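Local coordinates for protein uncharacterized HTH-type transcriptional regulator YydK (Bacillus subtilis subsp. subtilis, PDB 3BWG) that probably binds DNA and regulates transcription as a GntR-family regulator, joining a helix-turn-helix domain to a UTRA domain, at residues 6-9 and 10-14; 33-36 and 37-40; 194-197 and 198-201; 222-225 and 226-229. All coordinates share one frame; numbering follows the deposited sequence.

Contact 1 (6-9 and 10-14); sequences KYQQ and IATEI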
loop_
_atom_site.group_PDB
_atom_site.type_symbol
_atom_site.label_atom_id
_atom_site.label_comp_id
_atom_site.label_asym_id
_atom_site.label_seq_id
_atom_site.Cartn_x
_atom_site.Cartn_y
_atom_site.Cartn_z
ATOM N N LYS B 6 -21.950 -15.562 -13.261
ATOM C CA LYS B 6 -22.874 -15.538 -12.108
ATOM C C LYS B 6 -22.160 -15.211 -10.779
ATOM O O LYS B 6 -22.729 -14.563 -9.894
ATOM C CB LYS B 6 -23.631 -16.865 -11.987
ATOM C CG LYS B 6 -24.734 -16.891 -10.926
ATOM C CD LYS B 6 -25.842 -15.900 -11.246
ATOM C CE LYS B 6 -27.212 -16.421 -10.840
ATOM N NZ LYS B 6 -28.248 -15.824 -11.731
ATOM N N TYR B 7 -20.920 -15.670 -10.655
ATOM C CA TYR B 7 -20.120 -15.399 -9.487
ATOM C C TYR B 7 -19.741 -13.898 -9.397
ATOM O O TYR B 7 -19.519 -13.385 -8.287
ATOM C CB TYR B 7 -18.915 -16.365 -9.407
ATOM C CG TYR B 7 -17.742 -16.013 -10.296
ATOM C CD1 TYR B 7 -17.625 -16.534 -11.595
ATOM C CD2 TYR B 7 -16.736 -15.175 -9.830
ATOM C CE1 TYR B 7 -16.526 -16.191 -12.411
ATOM C CE2 TYR B 7 -15.655 -14.822 -10.621
ATOM C CZ TYR B 7 -15.546 -15.322 -11.907
ATOM O OH TYR B 7 -14.445 -14.944 -12.654
ATOM N N GLN B 8 -19.698 -13.199 -10.542
ATOM C CA GLN B 8 -19.485 -11.732 -10.570
ATOM C C GLN B 8 -20.720 -10.944 -10.125
ATOM O O GLN B 8 -20.589 -9.986 -9.367
ATOM C CB GLN B 8 -19.019 -11.237 -11.955
ATOM C CG GLN B 8 -18.807 -9.680 -12.088
ATOM C CD GLN B 8 -19.948 -8.902 -12.817
ATOM O OE1 GLN B 8 -20.327 -9.224 -13.954
ATOM N NE2 GLN B 8 -20.453 -7.847 -12.165
ATOM N N GLN B 9 -21.906 -11.317 -10.610
ATOM C CA GLN B 9 -23.141 -10.639 -10.188
ATOM C C GLN B 9 -23.392 -10.785 -8.672
ATOM O O GLN B 9 -23.731 -9.803 -7.994
ATOM C CB GLN B 9 -24.365 -11.088 -11.025
ATOM C CG GLN B 9 -25.748 -10.484 -10.602
ATOM C CD GLN B 9 -25.801 -8.925 -10.526
ATOM O OE1 GLN B 9 -24.979 -8.209 -11.116
ATOM N NE2 GLN B 9 -26.780 -8.411 -9.789
ATOM N N ILE B 10 -23.190 -12.003 -8.154
ATOM C CA ILE B 10 -23.366 -12.306 -6.733
ATOM C C ILE B 10 -22.374 -11.480 -5.889
ATOM O O ILE B 10 -22.760 -10.858 -4.892
ATOM C CB ILE B 10 -23.161 -13.825 -6.418
ATOM C CG1 ILE B 10 -24.085 -14.766 -7.244
ATOM C CG2 ILE B 10 -23.226 -14.082 -4.902
ATOM C CD1 ILE B 10 -25.541 -14.478 -7.182
ATOM N N ALA B 11 -21.100 -11.487 -6.286
ATOM C CA ALA B 11 -20.079 -10.632 -5.663
ATOM C C ALA B 11 -20.573 -9.186 -5.512
ATOM O O ALA B 11 -20.523 -8.618 -4.417
ATOM C CB ALA B 11 -18.789 -10.687 -6.452
ATOM N N THR B 12 -21.110 -8.619 -6.594
ATOM C CA THR B 12 -21.548 -7.224 -6.590
ATOM C C THR B 12 -22.739 -6.969 -5.646
ATOM O O THR B 12 -22.765 -5.956 -4.933
ATOM C CB THR B 12 -21.793 -6.713 -8.041
ATOM O OG1 THR B 12 -20.528 -6.510 -8.686
ATOM C CG2 THR B 12 -22.613 -5.400 -8.077
ATOM N N GLU B 13 -23.694 -7.898 -5.617
ATOM C CA GLU B 13 -24.863 -7.782 -4.746
ATOM C C GLU B 13 -24.466 -7.887 -3.269
ATOM O O GLU B 13 -25.064 -7.230 -2.411
ATOM C CB GLU B 13 -25.917 -8.839 -5.101
ATOM C CG GLU B 13 -26.416 -8.760 -6.554
ATOM C CD GLU B 13 -27.934 -8.937 -6.720
ATOM O OE1 GLU B 13 -28.505 -9.884 -6.130
ATOM O OE2 GLU B 13 -28.554 -8.129 -7.461
ATOM N N ILE B 14 -23.462 -8.723 -2.990
ATOM C CA ILE B 14 -22.860 -8.847 -1.654
ATOM C C ILE B 14 -22.160 -7.565 -1.148
ATOM O O ILE B 14 -22.393 -7.155 -0.007
ATOM C CB ILE B 14 -21.915 -10.044 -1.594
ATOM C CG1 ILE B 14 -22.732 -11.324 -1.483
ATOM C CG2 ILE B 14 -20.966 -9.922 -0.413
ATOM C CD1 ILE B 14 -21.972 -12.573 -1.822
#
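Lys6 to Gln9 are tied to Ile10 to Glu13 by four successive i to i+4 backbone hydrogen bonds, from Ile10 N to Lys6 O (3.1 Å) through to Glu13 N on Gln9 O (3.0 Å), the regular ladder of an alpha helix. On this scaffold the side chains pair four residues apart. CG1 of Ile10, placed beside its own backbone N (chi1 -56°), sits 3.0 Å from Lys6 O, where it crowds the acceptor already used by its own N-H. Farther round, Gln9 and Glu13 approach at a slant, with the amide and carboxylate planes 58° apart. Gln9 leaves the backbone anti to N (177°) and then bends, which swings its amide forward until NE2 lies 2.9 Å from Glu13 OE2 and 3.3 Å from Glu13 CG. Were Glu13 shortened to an alanine, with carboxylate and CG both gone, the amide of Gln9 would probably lose its close neighbour and turn more freely. Gln8 and Thr12 run side by side, NE2 standing 3.7 Å from OG1. The pattern is that of an amphipathic helix: Ile10 and Ile14 lean on Phe39 of helix 32-39, while Tyr7, Ala11 and Ile14 face helix 43-55, where Ser49 also bonds to Tyr7 O, so helix 6-20 packs against both helices of the predicted helix-turn-helix.

Contact 2 (33-36 and 37-40); sequences ETLM and AQFE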
loop_
_atom_site.group_PDB
_atom_site.type_symbol
_atom_site.label_atom_id
_atom_site.label_comp_id
_atom_site.label_asym_id
_atom_site.label_seq_id
_atom_site.Cartn_x
_atom_site.Cartn_y
_atom_site.Cartn_z
ATOM N N GLU B 33 -24.576 -21.251 3.706
ATOM C CA GLU B 33 -25.901 -21.760 3.392
ATOM C C GLU B 33 -26.942 -20.646 3.254
ATOM O O GLU B 33 -27.907 -20.799 2.519
ATOM C CB GLU B 33 -26.348 -22.798 4.428
ATOM C CG GLU B 33 -25.792 -24.233 4.191
ATOM C CD GLU B 33 -26.609 -25.095 3.183
ATOM O OE1 GLU B 33 -26.120 -26.202 2.821
ATOM O OE2 GLU B 33 -27.720 -24.691 2.755
ATOM N N THR B 34 -26.737 -19.524 3.949
ATOM C CA THR B 34 -27.645 -18.348 3.849
ATOM C C THR B 34 -27.493 -17.638 2.504
ATOM O O THR B 34 -28.474 -17.257 1.863
ATOM C CB THR B 34 -27.419 -17.381 5.008
ATOM O OG1 THR B 34 -27.577 -18.103 6.232
ATOM C CG2 THR B 34 -28.434 -16.213 4.978
ATOM N N LEU B 35 -26.245 -17.517 2.071
ATOM C CA LEU B 35 -25.919 -16.934 0.779
ATOM C C LEU B 35 -26.418 -17.784 -0.366
ATOM O O LEU B 35 -27.020 -17.262 -1.308
ATOM C CB LEU B 35 -24.402 -16.701 0.663
ATOM C CG LEU B 35 -23.806 -15.759 1.715
ATOM C CD1 LEU B 35 -22.249 -15.773 1.661
ATOM C CD2 LEU B 35 -24.418 -14.335 1.585
HETATM N N MSE B 36 -26.174 -19.095 -0.294
HETATM C CA MSE B 36 -26.731 -20.015 -1.278
HETATM C C MSE B 36 -28.223 -19.806 -1.397
HETATM O O MSE B 36 -28.726 -19.611 -2.489
HETATM C CB MSE B 36 -26.469 -21.462 -0.896
HETATM C CG MSE B 36 -25.035 -21.876 -1.123
HETATM SE SE MSE B 36 -24.795 -23.597 -0.273
HETATM C CE MSE B 36 -23.793 -23.177 1.281
ATOM N N ALA B 37 -28.919 -19.812 -0.262
ATOM C CA ALA B 37 -30.383 -19.770 -0.252
ATOM C C ALA B 37 -30.836 -18.441 -0.821
ATOM O O ALA B 37 -31.696 -18.400 -1.689
ATOM C CB ALA B 37 -30.915 -19.971 1.147
ATOM N N GLN B 38 -30.194 -17.372 -0.343
ATOM C CA GLN B 38 -30.390 -16.027 -0.849
ATOM C C GLN B 38 -30.351 -15.922 -2.377
ATOM O O GLN B 38 -31.357 -15.569 -2.986
ATOM C CB GLN B 38 -29.356 -15.098 -0.236
ATOM C CG GLN B 38 -29.635 -13.645 -0.467
ATOM C CD GLN B 38 -28.661 -12.737 0.271
ATOM O OE1 GLN B 38 -28.575 -11.550 -0.029
ATOM N NE2 GLN B 38 -27.946 -13.280 1.253
ATOM N N PHE B 39 -29.213 -16.222 -3.000
ATOM C CA PHE B 39 -29.098 -16.050 -4.445
ATOM C C PHE B 39 -29.463 -17.313 -5.219
ATOM O O PHE B 39 -29.250 -17.400 -6.435
ATOM C CB PHE B 39 -27.695 -15.591 -4.808
ATOM C CG PHE B 39 -27.207 -14.426 -3.990
ATOM C CD1 PHE B 39 -27.499 -13.116 -4.375
ATOM C CD2 PHE B 39 -26.433 -14.635 -2.841
ATOM C CE1 PHE B 39 -27.037 -12.037 -3.622
ATOM C CE2 PHE B 39 -25.983 -13.563 -2.078
ATOM C CZ PHE B 39 -26.275 -12.263 -2.477
ATOM N N GLU B 40 -30.026 -18.286 -4.508
ATOM C CA GLU B 40 -30.430 -19.574 -5.091
ATOM C C GLU B 40 -29.388 -20.122 -6.098
ATOM O O GLU B 40 -29.631 -20.222 -7.314
ATOM C CB GLU B 40 -31.874 -19.509 -5.640
ATOM C CG GLU B 40 -32.932 -19.351 -4.507
ATOM C CD GLU B 40 -34.352 -19.062 -5.009
ATOM O OE1 GLU B 40 -35.336 -19.628 -4.447
ATOM O OE2 GLU B 40 -34.470 -18.259 -5.959
#
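The ring of Phe39 has the carbonyl oxygen of Leu35 at its edge, near the plane, 3.1 Å from CD2, and CG of Gln38 on one face, 3.9 Å above its plane and over its centre. The methyl CD2 of Leu35 touches the same border of the ring, 4.1 Å from CE2, with the leucine and the phenylalanine lying alongside each other and pointing the same way. Leu35 O therefore has two neighbours from one residue, for it also accepts the backbone N-H of Phe39 at 3.0 Å in an almost straight bond (175°). Gln38 reaches its place because CG stands opposite its backbone N (chi1 -168°) and the chain beyond stays extended: the aliphatic part passes over the phenylalanine, and the amide ends next to Leu35, with NE2 3.7 Å from CD2. A polar residue thus gives its hydrocarbon to a ring and its head to a leucine methyl. On another flank of the helix the selenomethionine Met36 turns to Lys43 and Ile46 of helix 43-55, and Leu35 also meets Ile46. At the C-terminal end, with positive phi (41°) and two bonds back into the last turn, one of them the weak Glu40 N to Ala37 O bond of 3.3 Å, Glu40 closes a Schellman motif, which stops the helix and turns the chain toward the next one. Helix 32-39 is the first helix of the predicted helix-turn-helix, the DNA-binding motif of the GntR family.

Contact 3 (194-197 and 198-201); sequences GLEA and GLPK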
loop_
_atom_site.group_PDB
_atom_site.type_symbol
_atom_site.label_atom_id
_atom_site.label_comp_id
_atom_site.label_asym_id
_atom_site.label_seq_id
_atom_site.Cartn_x
_atom_site.Cartn_y
_atom_site.Cartn_z
ATOM N N GLY B 194 -2.406 26.508 -5.222
ATOM C CA GLY B 194 -3.000 27.623 -4.463
ATOM C C GLY B 194 -2.627 27.635 -2.987
ATOM O O GLY B 194 -3.413 28.072 -2.157
ATOM N N LEU B 195 -1.439 27.135 -2.660
ATOM C CA LEU B 195 -0.950 27.118 -1.274
ATOM C C LEU B 195 0.298 27.995 -1.215
ATOM O O LEU B 195 0.674 28.566 -2.226
ATOM C CB LEU B 195 -0.617 25.698 -0.813
ATOM C CG LEU B 195 -1.763 24.678 -0.867
ATOM C CD1 LEU B 195 -1.225 23.262 -0.684
ATOM C CD2 LEU B 195 -2.821 25.062 0.167
ATOM N N GLU B 196 0.937 28.097 -0.056
ATOM C CA GLU B 196 2.178 28.881 0.084
ATOM C C GLU B 196 3.413 27.982 -0.095
ATOM O O GLU B 196 3.391 26.822 0.306
ATOM C CB GLU B 196 2.227 29.530 1.453
ATOM C CG GLU B 196 0.931 30.220 1.840
ATOM C CD GLU B 196 0.759 30.394 3.343
ATOM O OE1 GLU B 196 -0.399 30.288 3.802
ATOM O OE2 GLU B 196 1.759 30.647 4.067
ATOM N N ALA B 197 4.483 28.522 -0.681
ATOM C CA ALA B 197 5.751 27.795 -0.812
ATOM C C ALA B 197 6.304 27.469 0.574
ATOM O O ALA B 197 6.128 28.234 1.518
ATOM C CB ALA B 197 6.771 28.598 -1.642
ATOM N N GLY B 198 6.945 26.316 0.705
ATOM C CA GLY B 198 7.499 25.928 1.993
ATOM C C GLY B 198 6.559 25.081 2.817
ATOM O O GLY B 198 6.988 24.377 3.725
ATOM N N LEU B 199 5.271 25.135 2.505
ATOM C CA LEU B 199 4.299 24.255 3.156
ATOM C C LEU B 199 4.558 22.805 2.727
ATOM O O LEU B 199 5.242 22.577 1.720
ATOM C CB LEU B 199 2.850 24.733 2.901
ATOM C CG LEU B 199 2.543 26.125 3.506
ATOM C CD1 LEU B 199 1.177 26.607 3.072
ATOM C CD2 LEU B 199 2.633 26.135 5.037
ATOM N N PRO B 200 4.052 21.823 3.511
ATOM C CA PRO B 200 4.310 20.393 3.289
ATOM C C PRO B 200 3.646 19.842 2.040
ATOM O O PRO B 200 2.550 20.296 1.643
ATOM C CB PRO B 200 3.688 19.720 4.514
ATOM C CG PRO B 200 3.415 20.811 5.480
ATOM C CD PRO B 200 3.182 22.036 4.680
ATOM N N LYS B 201 4.292 18.853 1.430
ATOM C CA LYS B 201 3.653 18.061 0.350
ATOM C C LYS B 201 4.093 16.603 0.435
ATOM O O LYS B 201 5.213 16.291 0.871
ATOM C CB LYS B 201 4.032 18.595 -1.043
ATOM C CG LYS B 201 5.537 18.669 -1.206
ATOM C CD LYS B 201 5.997 18.664 -2.617
ATOM C CE LYS B 201 7.475 18.382 -2.628
ATOM N NZ LYS B 201 8.127 19.168 -3.671
#
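Leu199 folds back over Glu196, and its side chain can be followed atom by atom. CB lies 3.4 Å from the carbonyl oxygen of Glu196. CG, set opposite the carbonyl carbon and beside the backbone N (chi1 -64°), is directed at the glutamate too and stays 3.4 Å from that same oxygen. From there CD1 goes deepest: it rests 3.5 Å from CB of Glu196 and equally near the backbone N of that residue, and the same methyl also lies 3.8 Å from CD of Glu196. Its last neighbour is CB of Leu195, at a looser 4.4 Å. CD1 thus lies against the stem of Glu196 from CB to the carboxylate carbon. Cutting Leu199 back to an alanine removes CG and both methyls, and the stem of Glu196 would probably lose its apolar backing and move more freely. Within the turn the closing bond is weak, Leu199 N donating to Glu196 O at 3.3 Å; backbone hydrogen bonds of Gly198 and Leu199 with Leu185 are a further hold. Gly198 holds the third position with a positive phi (93°), where a beta carbon would be pressed against Ala197 O. Nearby, Leu199 packs on Gln184 of the second subunit, and Pro200 packs on Gly183 of the second subunit. The arrangement is a type II beta turn with glycine in its customary place. It follows the Schellman motif that ends helix 187-193 at Gly194, and it leads into strand 200-210 of the UTRA domain's antiparallel sheet.

Contact 4 (222-225 and 226-229); sequences SYNY and EQSQ. With EDO (1,2-ethanediol), chain I; EDO (1,2-ethanediol), chain H.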
loop_
_atom_site.group_PDB
_atom_site.type_symbol
_atom_site.label_atom_id
_atom_site.label_comp_id
_atom_site.label_asym_id
_atom_site.label_seq_id
_atom_site.Cartn_x
_atom_site.Cartn_y
_atom_site.Cartn_z
ATOM N N SER B 222 2.744 15.876 -6.829
ATOM C CA SER B 222 2.722 16.550 -5.548
ATOM C C SER B 222 1.265 16.805 -5.173
ATOM O O SER B 222 0.544 17.451 -5.926
ATOM C CB SER B 222 3.476 17.888 -5.644
ATOM O OG SER B 222 4.842 17.646 -5.895
ATOM N N TYR B 223 0.861 16.335 -3.998
ATOM C CA TYR B 223 -0.483 16.545 -3.513
ATOM C C TYR B 223 -0.649 17.759 -2.588
ATOM O O TYR B 223 0.287 18.152 -1.862
ATOM C CB TYR B 223 -0.984 15.266 -2.823
ATOM C CG TYR B 223 -1.116 14.070 -3.769
ATOM C CD1 TYR B 223 -2.314 13.833 -4.425
ATOM C CD2 TYR B 223 -0.050 13.181 -3.989
ATOM C CE1 TYR B 223 -2.454 12.742 -5.321
ATOM C CE2 TYR B 223 -0.172 12.069 -4.873
ATOM C CZ TYR B 223 -1.402 11.857 -5.516
ATOM O OH TYR B 223 -1.597 10.805 -6.397
ATOM N N ASN B 224 -1.854 18.322 -2.600
ATOM C CA ASN B 224 -2.264 19.318 -1.622
ATOM C C ASN B 224 -2.507 18.669 -0.248
ATOM O O ASN B 224 -3.489 17.924 -0.075
ATOM C CB ASN B 224 -3.533 20.002 -2.173
ATOM C CG ASN B 224 -4.102 21.054 -1.273
ATOM O OD1 ASN B 224 -3.881 21.066 -0.048
ATOM N ND2 ASN B 224 -4.881 21.951 -1.871
ATOM N N TYR B 225 -1.622 18.943 0.723
ATOM C CA TYR B 225 -1.711 18.357 2.061
ATOM C C TYR B 225 -3.027 18.647 2.800
ATOM O O TYR B 225 -3.406 17.909 3.710
ATOM C CB TYR B 225 -0.493 18.762 2.930
ATOM C CG TYR B 225 -0.586 20.122 3.568
ATOM C CD1 TYR B 225 -0.904 20.254 4.908
ATOM C CD2 TYR B 225 -0.359 21.277 2.825
ATOM C CE1 TYR B 225 -1.001 21.518 5.520
ATOM C CE2 TYR B 225 -0.463 22.564 3.407
ATOM C CZ TYR B 225 -0.770 22.659 4.755
ATOM O OH TYR B 225 -0.842 23.880 5.345
ATOM N N GLU B 226 -3.733 19.694 2.392
ATOM C CA GLU B 226 -5.005 20.036 3.037
ATOM C C GLU B 226 -6.210 19.349 2.420
ATOM O O GLU B 226 -7.305 19.493 2.941
ATOM C CB GLU B 226 -5.306 21.556 2.979
ATOM C CG GLU B 226 -4.194 22.474 3.267
ATOM C CD GLU B 226 -4.719 23.903 3.513
ATOM O OE1 GLU B 226 -5.350 24.508 2.599
ATOM O OE2 GLU B 226 -4.525 24.382 4.648
ATOM N N GLN B 227 -6.036 18.674 1.285
ATOM C CA GLN B 227 -7.198 18.162 0.526
ATOM C C GLN B 227 -7.047 16.654 0.213
ATOM O O GLN B 227 -7.806 16.091 -0.591
ATOM C CB GLN B 227 -7.413 18.941 -0.779
ATOM C CG GLN B 227 -7.609 20.455 -0.655
ATOM C CD GLN B 227 -8.943 20.810 -0.034
ATOM O OE1 GLN B 227 -9.871 20.029 -0.093
ATOM N NE2 GLN B 227 -9.030 21.987 0.592
ATOM N N SER B 228 -6.083 16.010 0.848
ATOM C CA SER B 228 -5.792 14.584 0.532
ATOM C C SER B 228 -5.199 13.841 1.722
ATOM O O SER B 228 -4.545 14.438 2.589
ATOM C CB SER B 228 -4.884 14.504 -0.685
ATOM O OG SER B 228 -3.649 15.080 -0.359
ATOM N N GLN B 229 -5.527 12.562 1.816
ATOM C CA GLN B 229 -4.961 11.668 2.807
ATOM C C GLN B 229 -5.301 10.338 2.249
ATOM O O GLN B 229 -6.320 10.235 1.560
ATOM C CB GLN B 229 -5.602 11.798 4.178
ATOM C CG GLN B 229 -7.125 11.950 4.188
ATOM C CD GLN B 229 -7.541 13.383 4.010
ATOM O OE1 GLN B 229 -6.976 14.268 4.653
ATOM N NE2 GLN B 229 -8.513 13.637 3.153
HETATM C C1 EDO I . -0.780 15.370 1.451
HETATM O O1 EDO I . -1.656 14.341 1.100
HETATM C C2 EDO I . -0.142 15.788 0.156
HETATM O O2 EDO I . 0.778 16.771 0.530
HETATM C C1 EDO H . 5.109 16.860 -9.465
HETATM O O1 EDO H . 5.514 17.790 -8.467
HETATM C C2 EDO H . 5.444 17.465 -10.807
HETATM O O2 EDO H . 6.867 17.375 -10.964
HETATM O O HOH W 1 -6.507 23.923 0.172
HETATM O O HOH W 2 -2.465 15.177 3.906
#
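Tyr223 meets Ser228 through its CB, 3.6 Å from the serine OG, while its backbone O accepts a hydrogen bond from O2 of a 1,2-ethanediol, probably from the crystallisation liquor, whose O1 donates to Ser228 OG. Next along, Asn224 carries most of the turn. Its carbonyl oxygen is gripped from opposite faces of its plane, by Gln227 N at 3.0 Å and by Ser228 OG at 2.9 Å. Its side chain extends with CG anti to the backbone N (179°), which brings OD1 within 2.8 Å of Glu226 N, a hydrogen bond that forms an Asx turn. The amide's other end, ND2, bonds to Thr136 OG1 and stands 3.3 Å from a water that also joins Glu226 OE1 and Gln227 NE2. At Tyr225 the ring receives Glu226 CG over one face, 3.8 Å from the centroid, a CH-pi contact, and Tyr225 also packs on Val182 of the second subunit. A type I beta turn from Asn224 to Gln227, reinforced by this Asx turn, takes the chain out of strand 215-224 of the UTRA sheet toward strand 230-234.

Contacts 1 and 2 belong to the helix-turn-helix domain, contacts 3 and 4 to the UTRA domain, and the two pairs stay well apart, with about 24 Å between the nearest atoms of contacts 1 and 4. Contacts 1 and 4 are partly buried, whereas 2 and 3 lie at the surface. In the first pair backbone hydrogen bonds of the helix hold the segments together and side chains add packing; 10-14 and 37-40 touch through Phe39. In the second pair single turns replace the ladder: contact 3 rests on apolar cover and one weak bond, contact 4 on several side-chain and backbone hydrogen bonds and bridging water. They meet where Leu195 reaches Asn224 and Pro200 reaches Tyr225, and both touch the second subunit.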